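Side-chain contacts in endosialidase (PDB 4HIZ), which hydrolyses internal alpha-2,8 and alpha-2,9 linkages of sialic acid polymers, probably helping phage phi92 through the capsule of its bacterial host: residues G191-S196 with T200-L205; G209-D214 with P270-E275; N284-V289 with P316-I321; Q341-N346 with W385-F390. All blocks are in the same frame, centred on the assembly; numbering follows the deposited sequence.

Contact 1. Residues G191-S196 with T200-L205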
loop_
_atom_site.group_PDB
_atom_site.type_symbol
_atom_site.label_atom_id
_atom_site.label_comp_id
_atom_site.label_asym_id
_atom_site.label_seq_id
_atom_site.Cartn_x
_atom_site.Cartn_y
_atom_site.Cartn_z
ATOM N N GLY A 191 -40.524 -16.254 16.035
ATOM C CA GLY A 191 -39.644 -16.789 17.053
ATOM C C GLY A 191 -39.282 -15.919 18.238
ATOM O O GLY A 191 -38.523 -16.373 19.116
ATOM N N ILE A 192 -39.780 -14.683 18.283
ATOM C CA ILE A 192 -39.486 -13.817 19.433
ATOM C C ILE A 192 -40.736 -13.599 20.266
ATOM O O ILE A 192 -41.741 -13.072 19.750
ATOM C CB ILE A 192 -38.932 -12.461 19.010
ATOM C CG1 ILE A 192 -37.650 -12.662 18.167
ATOM C CG2 ILE A 192 -38.655 -11.602 20.257
ATOM C CD1 ILE A 192 -37.025 -11.325 17.634
ATOM N N THR A 193 -40.688 -13.996 21.543
ATOM C CA THR A 193 -41.862 -13.842 22.416
ATOM C C THR A 193 -41.467 -13.179 23.731
ATOM O O THR A 193 -40.378 -13.453 24.285
ATOM C CB THR A 193 -42.527 -15.184 22.730
ATOM O OG1 THR A 193 -41.547 -16.111 23.187
ATOM C CG2 THR A 193 -43.227 -15.747 21.493
ATOM N N ILE A 194 -42.351 -12.311 24.220
ATOM C CA ILE A 194 -42.182 -11.664 25.524
ATOM C C ILE A 194 -43.521 -11.634 26.238
ATOM O O ILE A 194 -44.504 -11.193 25.644
ATOM C CB ILE A 194 -41.723 -10.206 25.360
ATOM C CG1 ILE A 194 -40.543 -10.138 24.372
ATOM C CG2 ILE A 194 -41.279 -9.633 26.730
ATOM C CD1 ILE A 194 -40.219 -8.750 23.872
ATOM N N SER A 195 -43.560 -12.050 27.503
ATOM C CA SER A 195 -44.800 -11.903 28.277
ATOM C C SER A 195 -44.912 -10.510 28.837
ATOM O O SER A 195 -43.907 -9.922 29.229
ATOM C CB SER A 195 -44.845 -12.906 29.433
ATOM O OG SER A 195 -44.852 -14.191 28.875
ATOM N N SER A 196 -46.136 -9.974 28.861
ATOM C CA SER A 196 -46.375 -8.674 29.459
ATOM C C SER A 196 -45.828 -8.671 30.886
ATOM O O SER A 196 -46.010 -9.632 31.627
ATOM C CB SER A 196 -47.876 -8.376 29.470
ATOM O OG SER A 196 -48.084 -7.026 29.815
ATOM N N THR A 200 -37.750 -10.469 30.122
ATOM C CA THR A 200 -37.051 -11.533 29.392
ATOM C C THR A 200 -37.690 -11.726 28.032
ATOM O O THR A 200 -38.888 -11.982 27.953
ATOM C CB THR A 200 -37.170 -12.863 30.130
ATOM O OG1 THR A 200 -36.652 -12.705 31.447
ATOM C CG2 THR A 200 -36.397 -13.957 29.411
ATOM N N ALA A 201 -36.908 -11.618 26.965
ATOM C CA ALA A 201 -37.420 -11.956 25.636
ATOM C C ALA A 201 -36.827 -13.305 25.260
ATOM O O ALA A 201 -35.623 -13.510 25.389
ATOM C CB ALA A 201 -37.028 -10.876 24.593
ATOM N N THR A 202 -37.663 -14.226 24.805
ATOM C CA THR A 202 -37.185 -15.531 24.367
ATOM C C THR A 202 -37.036 -15.525 22.860
ATOM O O THR A 202 -37.956 -15.109 22.152
ATOM C CB THR A 202 -38.178 -16.611 24.827
ATOM O OG1 THR A 202 -38.243 -16.560 26.254
ATOM C CG2 THR A 202 -37.723 -17.986 24.370
ATOM N N ILE A 203 -35.865 -15.948 22.384
ATOM C CA ILE A 203 -35.550 -15.929 20.975
ATOM C C ILE A 203 -35.299 -17.331 20.460
ATOM O O ILE A 203 -34.393 -18.020 20.929
ATOM C CB ILE A 203 -34.252 -15.153 20.737
ATOM C CG1 ILE A 203 -34.189 -13.860 21.587
ATOM C CG2 ILE A 203 -34.023 -14.954 19.234
ATOM C CD1 ILE A 203 -35.242 -12.828 21.275
ATOM N N VAL A 204 -36.091 -17.741 19.478
ATOM C CA VAL A 204 -35.844 -19.000 18.795
ATOM C C VAL A 204 -34.970 -18.740 17.571
ATOM O O VAL A 204 -35.274 -17.917 16.706
ATOM C CB VAL A 204 -37.153 -19.681 18.375
ATOM C CG1 VAL A 204 -36.848 -20.943 17.560
ATOM C CG2 VAL A 204 -37.976 -20.025 19.609
ATOM N N LEU A 205 -33.835 -19.407 17.535
ATOM C CA LEU A 205 -32.920 -19.275 16.414
ATOM C C LEU A 205 -32.164 -20.604 16.332
ATOM O O LEU A 205 -31.371 -20.938 17.218
ATOM C CB LEU A 205 -31.973 -18.101 16.687
ATOM C CG LEU A 205 -31.079 -17.633 15.562
ATOM C CD1 LEU A 205 -31.931 -16.928 14.499
ATOM C CD2 LEU A 205 -30.026 -16.671 16.116
HETATM O O HOH W 1 -40.293 -14.924 26.909
HETATM O O HOH W 2 -41.237 -13.235 28.780
#
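Ile-192 and Ile-203 run alongside each other in the same direction, forming an apolar pair on one face of a two-stranded antiparallel hairpin. The chi2 of Ile-203, -64°, bends its CD1 toward the partner, where it meets Ile-192 CG2 at 3.8 Å and CG1 only slightly farther off. One pair along the same face, Ala-201 CB fits against the Ile-194 side chain, closest to CG1 at 3.6 Å. Ala-223 and Val-226, which this apolar row touches, lie within residues 218-228, several of which line a bound-glycan pocket.

On the other face the pairing is polar. Thr-193 and Thr-202 form the antiparallel hydrogen-bonded pair, with Thr-193 N to Thr-202 O at 3.0 Å and Thr-202 N to Thr-193 O at 2.9 Å. Their side chains run past each other at a slant, Thr-193 OG1 sitting 3.8 Å from Thr-202 CB. A water lies 2.7 Å from Thr-202 OG1 and donates to Thr-193 O. Toward the turn, where direct pairing ends, a second water accepts from Ser-195 N and donates to Thr-200 O. At the opposite end Val-204 N donates to Gly-191 O at 2.8 Å.

The hairpin sits inside an eight-stranded antiparallel sheet inserted into the propeller sequence, between strands 240-244 and 253-254. As the residue pairs show, its two faces differ in chemistry: isoleucine and alanine give it a buried, greasy side, while the threonines give a side on which ordered water bridges polar groups of the two strands.

Contact 2. Residues G209-D214 with P270-E275. With EDO (1,2-ethanediol), chain K.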
loop_
_atom_site.group_PDB
_atom_site.type_symbol
_atom_site.label_atom_id
_atom_site.label_comp_id
_atom_site.label_asym_id
_atom_site.label_seq_id
_atom_site.Cartn_x
_atom_site.Cartn_y
_atom_site.Cartn_z
ATOM N N GLY A 209 -25.566 -21.561 18.613
ATOM C CA GLY A 209 -24.196 -21.678 19.081
ATOM C C GLY A 209 -23.788 -20.621 20.084
ATOM O O GLY A 209 -22.611 -20.480 20.378
ATOM N N LEU A 210 -24.745 -19.868 20.618
ATOM C CA LEU A 210 -24.412 -18.789 21.552
ATOM C C LEU A 210 -24.271 -19.289 23.005
ATOM O O LEU A 210 -24.860 -20.304 23.387
ATOM C CB LEU A 210 -25.478 -17.680 21.504
ATOM C CG LEU A 210 -25.769 -17.136 20.107
ATOM C CD1 LEU A 210 -27.053 -16.275 20.089
ATOM C CD2 LEU A 210 -24.585 -16.326 19.647
ATOM N N LYS A 211 -23.498 -18.546 23.785
ATOM C CA LYS A 211 -23.354 -18.759 25.216
ATOM C C LYS A 211 -23.726 -17.490 25.946
ATOM O O LYS A 211 -23.758 -16.403 25.351
ATOM C CB LYS A 211 -21.916 -19.150 25.555
ATOM C CG LYS A 211 -21.530 -20.536 25.028
ATOM C CD LYS A 211 -20.056 -20.828 25.246
ATOM C CE LYS A 211 -19.756 -22.318 24.967
ATOM N NZ LYS A 211 -19.902 -23.199 26.198
ATOM N N VAL A 212 -24.049 -17.620 27.228
ATOM C CA VAL A 212 -24.311 -16.444 28.039
ATOM C C VAL A 212 -23.156 -15.435 27.945
ATOM O O VAL A 212 -21.962 -15.807 28.062
ATOM C CB VAL A 212 -24.509 -16.850 29.507
ATOM C CG1 VAL A 212 -24.622 -15.612 30.385
ATOM C CG2 VAL A 212 -25.757 -17.724 29.638
ATOM N N GLY A 213 -23.513 -14.169 27.733
ATOM C CA GLY A 213 -22.529 -13.110 27.624
ATOM C C GLY A 213 -22.155 -12.810 26.187
ATOM O O GLY A 213 -21.530 -11.760 25.920
ATOM N N ASP A 214 -22.513 -13.696 25.255
ATOM C CA ASP A 214 -22.175 -13.423 23.828
ATOM C C ASP A 214 -22.937 -12.201 23.327
ATOM O O ASP A 214 -24.052 -11.911 23.768
ATOM C CB ASP A 214 -22.415 -14.654 22.944
ATOM C CG ASP A 214 -21.326 -15.694 23.103
ATOM O OD1 ASP A 214 -20.259 -15.361 23.681
ATOM O OD2 ASP A 214 -21.513 -16.844 22.631
ATOM N N PRO A 270 -16.911 -11.955 24.578
ATOM C CA PRO A 270 -15.734 -12.479 25.291
ATOM C C PRO A 270 -15.362 -13.871 24.816
ATOM O O PRO A 270 -16.248 -14.666 24.480
ATOM C CB PRO A 270 -16.187 -12.527 26.758
ATOM C CG PRO A 270 -17.648 -12.302 26.749
ATOM C CD PRO A 270 -17.994 -11.543 25.487
ATOM N N TRP A 271 -14.069 -14.177 24.800
ATOM C CA TRP A 271 -13.658 -15.543 24.520
ATOM C C TRP A 271 -14.048 -16.416 25.721
ATOM O O TRP A 271 -13.838 -16.029 26.854
ATOM C CB TRP A 271 -12.153 -15.602 24.351
ATOM C CG TRP A 271 -11.594 -14.973 23.096
ATOM C CD1 TRP A 271 -10.990 -13.753 22.993
ATOM C CD2 TRP A 271 -11.503 -15.582 21.801
ATOM N NE1 TRP A 271 -10.542 -13.548 21.686
ATOM C CE2 TRP A 271 -10.817 -14.675 20.954
ATOM C CE3 TRP A 271 -11.901 -16.827 21.284
ATOM C CZ2 TRP A 271 -10.563 -14.954 19.611
ATOM C CZ3 TRP A 271 -11.631 -17.116 19.961
ATOM C CH2 TRP A 271 -10.958 -16.180 19.134
ATOM N N GLU A 272 -14.610 -17.571 25.443
ATOM C CA GLU A 272 -14.674 -18.615 26.487
ATOM C C GLU A 272 -13.316 -19.270 26.490
ATOM O O GLU A 272 -12.853 -19.695 25.445
ATOM C CB GLU A 272 -15.724 -19.639 26.107
ATOM C CG GLU A 272 -15.727 -20.808 27.105
ATOM C CD GLU A 272 -16.469 -22.014 26.554
ATOM O OE1 GLU A 272 -16.100 -22.533 25.453
ATOM O OE2 GLU A 272 -17.451 -22.403 27.203
ATOM N N ILE A 273 -12.663 -19.332 27.649
ATOM C CA ILE A 273 -11.279 -19.827 27.739
ATOM C C ILE A 273 -11.245 -20.903 28.828
ATOM O O ILE A 273 -11.559 -20.638 29.996
ATOM C CB ILE A 273 -10.322 -18.681 28.095
ATOM C CG1 ILE A 273 -10.283 -17.684 26.916
ATOM C CG2 ILE A 273 -8.921 -19.190 28.430
ATOM C CD1 ILE A 273 -9.409 -16.483 27.214
ATOM N N THR A 274 -10.912 -22.120 28.423
ATOM C CA THR A 274 -10.962 -23.272 29.325
ATOM C C THR A 274 -9.618 -23.974 29.332
ATOM O O THR A 274 -9.160 -24.413 28.281
ATOM C CB THR A 274 -12.031 -24.276 28.841
ATOM O OG1 THR A 274 -13.306 -23.613 28.717
ATOM C CG2 THR A 274 -12.152 -25.444 29.828
ATOM N N GLU A 275 -9.021 -24.150 30.512
ATOM C CA GLU A 275 -7.752 -24.866 30.592
ATOM C C GLU A 275 -7.972 -26.347 30.273
ATOM O O GLU A 275 -8.980 -26.947 30.725
ATOM C CB GLU A 275 -7.131 -24.714 31.984
ATOM C CG GLU A 275 -5.728 -25.263 32.070
ATOM C CD GLU A 275 -5.047 -24.895 33.374
ATOM O OE1 GLU A 275 -5.724 -24.352 34.274
ATOM O OE2 GLU A 275 -3.833 -25.139 33.501
HETATM C C1 EDO K . -25.875 -24.922 21.650
HETATM O O1 EDO K . -26.558 -26.139 21.316
HETATM C C2 EDO K . -26.692 -23.708 21.227
HETATM O O2 EDO K . -27.026 -23.721 19.822
HETATM O O HOH W 3 -18.011 -16.778 23.813
#
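A salt bridge between Lys-211 and Glu-272 is the direct polar link: Lys-211 NZ lies 2.8 Å from Glu-272 OE2, approaching on the syn side but 31° out of the carboxylate plane. The lysine chain lies roughly perpendicular to the glutamate and runs extended until chi4, -90°, turns the ammonium aside. Both ends have further partners, since Lys-211 NZ donates to Tyr-328 O and Glu-272 OE1 is hydrogen-bonded to Ser-179 OG.

Backbone shape sets up the lysine side. Residues 211-214 form a type II beta turn closed by Asp-214 N to Lys-211 O at 3.0 Å, with Gly-213 at its third position in the positive-phi conformation that suits glycine. Strand 272-275, whose Ile-273 belongs to a glycan pocket, is an edge strand of a four-stranded propeller blade, so the bridge joins this blade to the loop before strand 215-219 of the inserted sheet.

Water-mediated and packing contacts lie at the other end. One water donates to Asp-214 OD1 at 2.7 Å and to Pro-270 O at 2.8 Å. Pro-270 CD also packs on Gly-213 O at 3.6 Å. Asp-214 OD2 takes Lys-211 N from above the carboxylate plane and forms a salt bridge with Arg-157.

Contact 3. Residues N284-V289 with P316-I321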
loop_
_atom_site.group_PDB
_atom_site.type_symbol
_atom_site.label_atom_id
_atom_site.label_comp_id
_atom_site.label_asym_id
_atom_site.label_seq_id
_atom_site.Cartn_x
_atom_site.Cartn_y
_atom_site.Cartn_z
ATOM N N ASN A 284 6.718 -37.300 31.809
ATOM C CA ASN A 284 5.880 -38.497 31.713
ATOM C C ASN A 284 5.403 -38.660 30.287
ATOM O O ASN A 284 4.578 -37.856 29.840
ATOM C CB ASN A 284 4.671 -38.314 32.615
ATOM C CG ASN A 284 3.786 -39.557 32.692
ATOM O OD1 ASN A 284 3.790 -40.394 31.798
ATOM N ND2 ASN A 284 2.998 -39.664 33.767
ATOM N N ALA A 285 5.889 -39.686 29.582
ATOM C CA ALA A 285 5.554 -39.889 28.168
ATOM C C ALA A 285 4.041 -40.014 27.916
ATOM O O ALA A 285 3.561 -39.760 26.808
ATOM C CB ALA A 285 6.284 -41.119 27.609
ATOM N N ASP A 286 3.295 -40.433 28.931
ATOM C CA ASP A 286 1.870 -40.612 28.768
ATOM C C ASP A 286 1.068 -39.338 28.995
ATOM O O ASP A 286 -0.147 -39.311 28.725
ATOM C CB ASP A 286 1.363 -41.708 29.726
ATOM C CG ASP A 286 1.787 -43.098 29.306
ATOM O OD1 ASP A 286 1.838 -43.394 28.106
ATOM O OD2 ASP A 286 2.009 -43.940 30.203
ATOM N N LEU A 287 1.711 -38.296 29.514
ATOM C CA LEU A 287 1.029 -37.011 29.659
ATOM C C LEU A 287 1.577 -35.989 28.692
ATOM O O LEU A 287 0.836 -35.078 28.284
ATOM C CB LEU A 287 1.224 -36.462 31.066
ATOM C CG LEU A 287 0.577 -37.315 32.141
ATOM C CD1 LEU A 287 0.866 -36.713 33.521
ATOM C CD2 LEU A 287 -0.903 -37.379 31.859
ATOM N N CYS A 288 2.863 -36.086 28.370
ATOM C CA CYS A 288 3.541 -35.030 27.573
ATOM C C CYS A 288 2.783 -34.702 26.274
ATOM O O CYS A 288 2.390 -35.598 25.517
ATOM C CB CYS A 288 5.009 -35.440 27.231
ATOM S SG CYS A 288 5.977 -34.097 26.474
ATOM N N VAL A 289 2.575 -33.409 26.027
ATOM C CA VAL A 289 2.110 -32.974 24.697
ATOM C C VAL A 289 3.136 -32.018 24.124
ATOM O O VAL A 289 3.518 -31.027 24.752
ATOM C CB VAL A 289 0.720 -32.301 24.770
ATOM C CG1 VAL A 289 0.265 -31.737 23.355
ATOM C CG2 VAL A 289 -0.325 -33.305 25.275
ATOM N N PRO A 316 8.633 -43.336 25.188
ATOM C CA PRO A 316 8.061 -43.647 23.870
ATOM C C PRO A 316 7.140 -42.527 23.388
ATOM O O PRO A 316 6.404 -41.953 24.183
ATOM C CB PRO A 316 7.269 -44.936 24.135
ATOM C CG PRO A 316 6.849 -44.801 25.580
ATOM C CD PRO A 316 8.011 -44.120 26.271
ATOM N N ARG A 317 7.205 -42.215 22.095
ATOM C CA ARG A 317 6.293 -41.207 21.534
ATOM C C ARG A 317 4.842 -41.661 21.636
ATOM O O ARG A 317 4.552 -42.870 21.664
ATOM C CB ARG A 317 6.608 -40.961 20.058
ATOM C CG ARG A 317 7.938 -40.273 19.834
ATOM C CD ARG A 317 8.006 -39.618 18.473
ATOM N NE ARG A 317 9.329 -39.047 18.339
ATOM C CZ ARG A 317 9.640 -38.104 17.492
ATOM N NH1 ARG A 317 8.698 -37.620 16.690
ATOM N NH2 ARG A 317 10.887 -37.649 17.457
ATOM N N ARG A 318 3.923 -40.694 21.677
ATOM C CA ARG A 318 2.496 -40.977 21.509
ATOM C C ARG A 318 1.973 -40.034 20.436
ATOM O O ARG A 318 2.443 -38.903 20.342
ATOM C CB ARG A 318 1.699 -40.727 22.791
ATOM C CG ARG A 318 1.683 -41.911 23.796
ATOM C CD ARG A 318 2.976 -41.964 24.543
ATOM N NE ARG A 318 2.945 -43.032 25.569
ATOM C CZ ARG A 318 3.269 -44.295 25.326
ATOM N NH1 ARG A 318 3.651 -44.637 24.096
ATOM N NH2 ARG A 318 3.227 -45.209 26.312
ATOM N N LEU A 319 1.031 -40.496 19.624
ATOM C CA LEU A 319 0.441 -39.607 18.615
ATOM C C LEU A 319 -1.011 -40.021 18.494
ATOM O O LEU A 319 -1.331 -41.226 18.491
ATOM C CB LEU A 319 1.168 -39.834 17.296
ATOM C CG LEU A 319 0.699 -38.921 16.148
ATOM C CD1 LEU A 319 1.883 -38.553 15.202
ATOM C CD2 LEU A 319 -0.454 -39.532 15.341
ATOM N N GLY A 320 -1.909 -39.047 18.383
ATOM C CA GLY A 320 -3.295 -39.436 18.170
ATOM C C GLY A 320 -4.187 -38.228 18.222
ATOM O O GLY A 320 -3.834 -37.155 17.689
ATOM N N ILE A 321 -5.343 -38.391 18.873
ATOM C CA ILE A 321 -6.312 -37.305 18.941
ATOM C C ILE A 321 -6.744 -37.035 20.373
ATOM O O ILE A 321 -6.706 -37.923 21.227
ATOM C CB ILE A 321 -7.551 -37.606 18.075
ATOM C CG1 ILE A 321 -8.394 -38.773 18.655
ATOM C CG2 ILE A 321 -7.107 -37.885 16.600
ATOM C CD1 ILE A 321 -9.668 -39.035 17.844
#
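A surface salt bridge between Asp-286 and Arg-318, backed by a small apolar touch of Ala-285 on Pro-316, joins the loop that leads into a propeller blade to the start of that blade's third strand. The blade is the antiparallel sheet of strands 291-297, 304-311, 318-324 and 335-338.

The ion pair is side-on, but both nitrogens converge on one oxygen. Arg-318 NE reaches Asp-286 OD1 at 2.8 Å, nearly along the C-O axis, and Arg-318 NH2 reaches the same OD1 at 2.9 Å from the syn side. Carboxylate and guanidinium planes are only 14° apart, and OD1 lies at the guanidinium edge, near its plane. A bend at chi2, 78°, brings Arg-318 CD to 3.2 Å from Ala-285 O.

Two neighbours help fix the guanidinium. Pro-316 CG lies 3.4 Å above one face, toward the rim, and Arg-318 NH1 donates to Arg-317 O at 3.1 Å from above the carbonyl plane. Ala-285 CB meets Pro-316 CD at 3.7 Å; a cis peptide bond precedes this proline.

On the loop side, an Asx turn shapes the aspartate's backbone: Asn-284 OD1 accepts from Asp-286 N at 2.9 Å, while Asn-284 O accepts from both Leu-287 N and Cys-288 N.

The two N-H groups bind OD1 together, and the flat alignment, the proline against one face and the NH1 bond restrict rotation of the guanidinium. The paired donors would be expected to favour a charged Asp-286, an effect that solvent probably screens in part.

Contact 4. Residues Q341-N346 with W385-F390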
loop_
_atom_site.group_PDB
_atom_site.type_symbol
_atom_site.label_atom_id
_atom_site.label_comp_id
_atom_site.label_asym_id
_atom_site.label_seq_id
_atom_site.Cartn_x
_atom_site.Cartn_y
_atom_site.Cartn_z
ATOM N N GLN A 341 2.072 -47.888 18.448
ATOM C CA GLN A 341 3.437 -47.435 18.642
ATOM C C GLN A 341 4.255 -47.524 17.349
ATOM O O GLN A 341 5.088 -46.646 17.061
ATOM C CB GLN A 341 4.097 -48.289 19.742
ATOM C CG GLN A 341 5.405 -47.666 20.219
ATOM C CD GLN A 341 5.126 -46.380 20.949
ATOM O OE1 GLN A 341 4.420 -46.383 21.968
ATOM N NE2 GLN A 341 5.650 -45.270 20.436
ATOM N N GLU A 342 4.001 -48.575 16.572
ATOM C CA GLU A 342 4.718 -48.811 15.314
ATOM C C GLU A 342 4.680 -47.585 14.400
ATOM O O GLU A 342 5.657 -47.278 13.702
ATOM C CB GLU A 342 4.089 -50.005 14.585
ATOM C CG GLU A 342 4.638 -50.281 13.214
ATOM C CD GLU A 342 4.102 -51.561 12.591
ATOM O OE1 GLU A 342 3.205 -52.198 13.185
ATOM O OE2 GLU A 342 4.586 -51.935 11.499
ATOM N N TYR A 343 3.538 -46.910 14.388
ATOM C CA TYR A 343 3.327 -45.785 13.462
ATOM C C TYR A 343 3.500 -44.433 14.154
ATOM O O TYR A 343 3.641 -43.410 13.489
ATOM C CB TYR A 343 1.935 -45.922 12.832
ATOM C CG TYR A 343 1.846 -47.167 11.982
ATOM C CD1 TYR A 343 2.441 -47.206 10.718
ATOM C CD2 TYR A 343 1.249 -48.341 12.476
ATOM C CE1 TYR A 343 2.395 -48.355 9.944
ATOM C CE2 TYR A 343 1.217 -49.482 11.715
ATOM C CZ TYR A 343 1.771 -49.488 10.454
ATOM O OH TYR A 343 1.695 -50.642 9.696
ATOM N N ALA A 344 3.525 -44.435 15.496
ATOM C CA ALA A 344 3.820 -43.203 16.259
ATOM C C ALA A 344 5.319 -42.911 16.351
ATOM O O ALA A 344 5.719 -41.745 16.526
ATOM C CB ALA A 344 3.237 -43.291 17.684
ATOM N N ASP A 345 6.155 -43.956 16.284
ATOM C CA ASP A 345 7.608 -43.749 16.391
ATOM C C ASP A 345 8.029 -42.827 15.250
ATOM O O ASP A 345 7.479 -42.924 14.155
ATOM C CB ASP A 345 8.381 -45.068 16.247
ATOM C CG ASP A 345 8.187 -45.982 17.443
ATOM O OD1 ASP A 345 7.859 -45.452 18.523
ATOM O OD2 ASP A 345 8.390 -47.218 17.319
ATOM N N ASN A 346 8.985 -41.947 15.510
ATOM C CA ASN A 346 9.444 -41.039 14.440
ATOM C C ASN A 346 8.311 -40.303 13.706
ATOM O O ASN A 346 8.374 -40.122 12.490
ATOM C CB ASN A 346 10.245 -41.830 13.408
ATOM C CG ASN A 346 11.384 -42.623 14.041
ATOM O OD1 ASN A 346 11.462 -43.870 13.942
ATOM N ND2 ASN A 346 12.242 -41.917 14.724
ATOM N N TRP A 385 -7.438 -48.356 14.360
ATOM C CA TRP A 385 -7.076 -47.786 13.079
ATOM C C TRP A 385 -6.606 -48.866 12.118
ATOM O O TRP A 385 -6.108 -49.921 12.555
ATOM C CB TRP A 385 -5.927 -46.813 13.293
ATOM C CG TRP A 385 -6.228 -45.667 14.176
ATOM C CD1 TRP A 385 -6.127 -45.635 15.546
ATOM C CD2 TRP A 385 -6.642 -44.346 13.769
ATOM N NE1 TRP A 385 -6.474 -44.382 16.016
ATOM C CE2 TRP A 385 -6.790 -43.576 14.947
ATOM C CE3 TRP A 385 -6.923 -43.750 12.522
ATOM C CZ2 TRP A 385 -7.196 -42.245 14.928
ATOM C CZ3 TRP A 385 -7.331 -42.416 12.508
ATOM C CH2 TRP A 385 -7.461 -41.678 13.705
ATOM N N ASN A 386 -6.767 -48.594 10.821
ATOM C CA ASN A 386 -6.135 -49.339 9.733
ATOM C C ASN A 386 -5.059 -48.422 9.132
ATOM O O ASN A 386 -5.333 -47.239 8.884
ATOM C CB ASN A 386 -7.185 -49.627 8.666
ATOM C CG ASN A 386 -8.263 -50.566 9.186
ATOM O OD1 ASN A 386 -9.447 -50.220 9.258
ATOM N ND2 ASN A 386 -7.841 -51.747 9.580
ATOM N N TYR A 387 -3.852 -48.953 8.905
ATOM C CA TYR A 387 -2.686 -48.142 8.549
ATOM C C TYR A 387 -2.140 -48.476 7.180
ATOM O O TYR A 387 -2.134 -49.663 6.772
ATOM C CB TYR A 387 -1.549 -48.442 9.539
ATOM C CG TYR A 387 -1.917 -48.212 10.978
ATOM C CD1 TYR A 387 -1.919 -46.929 11.512
ATOM C CD2 TYR A 387 -2.266 -49.284 11.807
ATOM C CE1 TYR A 387 -2.251 -46.701 12.854
ATOM C CE2 TYR A 387 -2.601 -49.078 13.141
ATOM C CZ TYR A 387 -2.589 -47.782 13.662
ATOM O OH TYR A 387 -2.920 -47.587 14.991
ATOM N N LEU A 388 -1.622 -47.439 6.512
ATOM C CA LEU A 388 -0.885 -47.600 5.267
ATOM C C LEU A 388 0.360 -46.706 5.334
ATOM O O LEU A 388 0.240 -45.474 5.304
ATOM C CB LEU A 388 -1.751 -47.155 4.078
ATOM C CG LEU A 388 -2.941 -48.043 3.680
ATOM C CD1 LEU A 388 -3.833 -47.315 2.675
ATOM C CD2 LEU A 388 -2.435 -49.352 3.075
ATOM N N ARG A 389 1.539 -47.304 5.422
ATOM C CA ARG A 389 2.762 -46.509 5.423
ATOM C C ARG A 389 3.045 -45.999 4.012
ATOM O O ARG A 389 2.993 -46.769 3.049
ATOM C CB ARG A 389 3.929 -47.398 5.884
ATOM C CG ARG A 389 5.270 -46.661 5.968
ATOM C CD ARG A 389 5.403 -45.916 7.276
ATOM N NE ARG A 389 5.531 -46.831 8.423
ATOM C CZ ARG A 389 5.777 -46.423 9.659
ATOM N NH1 ARG A 389 5.889 -45.121 9.939
ATOM N NH2 ARG A 389 5.919 -47.319 10.641
ATOM N N PHE A 390 3.348 -44.713 3.859
ATOM C CA PHE A 390 3.883 -44.283 2.563
ATOM C C PHE A 390 5.275 -44.865 2.382
ATOM O O PHE A 390 6.053 -44.904 3.327
ATOM C CB PHE A 390 3.960 -42.753 2.447
ATOM C CG PHE A 390 2.627 -42.078 2.259
ATOM C CD1 PHE A 390 1.875 -41.688 3.367
ATOM C CD2 PHE A 390 2.151 -41.801 0.969
ATOM C CE1 PHE A 390 0.652 -41.057 3.214
ATOM C CE2 PHE A 390 0.902 -41.143 0.794
ATOM C CZ PHE A 390 0.177 -40.759 1.922
HETATM O O HOH W 4 6.689 -44.960 12.704
HETATM O O HOH W 5 6.265 -50.213 10.317
#
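The short helix 341-344 lies beside strand 386-389, their nearest CA atoms being Tyr-343 and Arg-389, 8.1 Å apart. This strand is an edge strand of a four-stranded propeller blade, and the helix lies in the connection from the preceding blade into it.

Tyr-343 and Tyr-387 form an offset stack, with centroids 4.2 Å apart and planes at 14°. The displacement sets Tyr-343 CD2 over the centre of the Tyr-387 ring, while Tyr-387 CB makes a CH-pi contact 3.8 Å from the Tyr-343 centroid. The Tyr-387 hydroxyl is bonded to Ser-340 N, just before the helix, which helps fix the ring's direction.

Arg-389 curls back through bends at chi2 and chi3, bringing one face of its guanidinium to Tyr-343 CD1. The two planes are inclined by 37°, so this is not a flat stack. Arg-389 NH2 also donates to Glu-342 O at 3.1 Å, approaching from above the carbonyl plane, and NH1 bonds to Gly-372 O.

The Glu-342 carboxylate does not touch the arginine directly. A water bridges them instead, donating to Glu-342 OE2 at 2.7 Å and accepting from Arg-389 NH2 at 2.9 Å.

How the contacts relate
Read from the N terminus, the four contacts follow in series, and none nests in or crosses another. Contact 1 closes the loop 195-199 of a hairpin within the inserted sheet. Contact 2, adjoining it in sequence, closes a 55-residue span that includes all the later strands of that sheet, and ties the insertion to the edge of the blade that carries strand 272-275. Contact 3 closes 26 residues around two strands of the next blade, and contact 4 closes 38 residues that hold the first three strands of the blade after that. The last two, centres about 15 Å apart, meet through Arg-317 O and Gln-341 NE2, a probable hydrogen bond between the approach to strand 318-324 and the helix leading to the next blade.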